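RNase III inhibitor (Mycobacterium tuberculosis, PDB 5M3I) is a macro-domain protein, a compact alpha/beta fold built round a mixed central sheet. Local coordinates at residues I102-L106 and R141-A145. Sequence-based numbering, arbitrary orientation.
Sequences IDAGL and RLVSA
With CG beside its backbone N (chi1 -71°) and the chain extended from CG to NE, Arg-141 reaches across to Asp-103, whose CG likewise lies beside its backbone N and sets the carboxylate at the near edge of the guanidinium. Arg-141 NE gives a hydrogen bond of 2.9 Å to Asp-103 OD1, which accepts it on the syn lone pair, the side of OD2. The two flat groups are nearly coplanar, 7° apart, yet the bond is bent, and this one link forms the salt bridge. Arg-141 NH1 turns back to the carbonyl O of Asp-137 in its own helix, a second bond that probably limits rotation of the guanidinium. Next to the ion pair, Leu-106 forks into the groove between the helices. Its CD1 meets Arg-141 CB at 3.7 Å, while its CD2 lies 3.8 Å from Leu-142 CD2 and 4.1 Å from Ala-145 CB. A partly exposed polar bridge thus borders a buried apolar seam, which Ile-110 continues against Ala-145 and Leu-126 against Leu-142. The segments run in the same direction, their axes inclined by 22° and 10.7 Å apart at closest approach, joining helices 99-115 and 135-147 side by side, a packing of neighbouring helices characteristic of the layered alpha/beta macro domain.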
loop_
_atom_site.group_PDB
_atom_site.type_symbol
_atom_site.label_atom_id
_atom_site.label_comp_id
_atom_site.label_asym_id
_atom_site.label_seq_id
_atom_site.Cartn_x
_atom_site.Cartn_y
_atom_site.Cartn_z
ATOM N N ILE A 102 -8.890 -6.784 -0.348
ATOM C CA ILE A 102 -7.700 -6.836 0.451
ATOM C C ILE A 102 -7.069 -8.210 0.219
ATOM O O ILE A 102 -5.844 -8.320 0.026
ATOM C CB ILE A 102 -7.980 -6.563 1.958
ATOM C CG1 ILE A 102 -8.689 -5.204 2.189
ATOM C CG2 ILE A 102 -6.709 -6.593 2.803
ATOM C CD1 ILE A 102 -8.077 -4.007 1.532
ATOM N N ASP A 103 -7.879 -9.256 0.266
ATOM C CA ASP A 103 -7.384 -10.634 -0.019
ATOM C C ASP A 103 -6.679 -10.696 -1.357
ATOM O O ASP A 103 -5.598 -11.219 -1.457
ATOM C CB ASP A 103 -8.521 -11.637 0.034
ATOM C CG ASP A 103 -9.106 -11.799 1.443
ATOM O OD1 ASP A 103 -8.468 -11.373 2.430
ATOM O OD2 ASP A 103 -10.202 -12.402 1.575
ATOM N N ALA A 104 -7.299 -10.118 -2.371
ATOM C CA ALA A 104 -6.775 -10.214 -3.727
ATOM C C ALA A 104 -5.505 -9.380 -3.878
ATOM O O ALA A 104 -4.530 -9.821 -4.474
ATOM C CB ALA A 104 -7.835 -9.811 -4.763
ATOM N N GLY A 105 -5.514 -8.180 -3.337
ATOM C CA GLY A 105 -4.317 -7.353 -3.340
ATOM C C GLY A 105 -3.105 -7.934 -2.601
ATOM O O GLY A 105 -1.970 -7.786 -3.066
ATOM N N LEU A 106 -3.340 -8.587 -1.479
ATOM C CA LEU A 106 -2.263 -9.147 -0.696
ATOM C C LEU A 106 -1.533 -10.203 -1.477
ATOM O O LEU A 106 -0.294 -10.282 -1.402
ATOM C CB LEU A 106 -2.767 -9.715 0.653
ATOM C CG LEU A 106 -3.154 -8.610 1.654
ATOM C CD1 LEU A 106 -3.902 -9.214 2.839
ATOM C CD2 LEU A 106 -1.976 -7.857 2.174
ATOM N N ARG A 141 -5.194 -10.434 8.275
ATOM C CA ARG A 141 -4.786 -10.744 6.915
ATOM C C ARG A 141 -3.397 -10.232 6.619
ATOM O O ARG A 141 -2.603 -10.926 5.994
ATOM C CB ARG A 141 -5.778 -10.211 5.914
ATOM C CG ARG A 141 -7.078 -10.988 5.932
ATOM C CD ARG A 141 -8.204 -10.171 5.317
ATOM N NE ARG A 141 -9.400 -10.984 5.152
ATOM C CZ ARG A 141 -10.223 -11.332 6.139
ATOM N NH1 ARG A 141 -10.011 -10.942 7.383
ATOM N NH2 ARG A 141 -11.275 -12.080 5.877
ATOM N N LEU A 142 -3.095 -9.049 7.078
ATOM C CA LEU A 142 -1.775 -8.493 6.885
ATOM C C LEU A 142 -0.721 -9.368 7.536
ATOM O O LEU A 142 0.300 -9.682 6.887
ATOM C CB LEU A 142 -1.663 -7.082 7.444
ATOM C CG LEU A 142 -2.327 -5.973 6.647
ATOM C CD1 LEU A 142 -2.270 -4.662 7.418
ATOM C CD2 LEU A 142 -1.628 -5.783 5.320
ATOM N N VAL A 143 -0.963 -9.784 8.778
ATOM C CA VAL A 143 0.027 -10.562 9.518
ATOM C C VAL A 143 0.231 -11.876 8.793
ATOM O O VAL A 143 1.356 -12.308 8.607
ATOM C CB VAL A 143 -0.400 -10.770 10.993
ATOM C CG1 VAL A 143 0.415 -11.837 11.675
ATOM C CG2 VAL A 143 -0.252 -9.471 11.760
ATOM N N SER A 144 -0.871 -12.507 8.391
ATOM C CA SER A 144 -0.854 -13.793 7.640
ATOM C C SER A 144 -0.056 -13.683 6.379
ATOM O O SER A 144 0.788 -14.519 6.112
ATOM C CB SER A 144 -2.298 -14.208 7.276
ATOM O OG SER A 144 -2.908 -14.734 8.415
ATOM N N ALA A 145 -0.291 -12.622 5.632
ATOM C CA ALA A 145 0.418 -12.456 4.376
ATOM C C ALA A 145 1.947 -12.357 4.579
ATOM O O ALA A 145 2.709 -12.996 3.868
ATOM C CB ALA A 145 -0.114 -11.253 3.619
#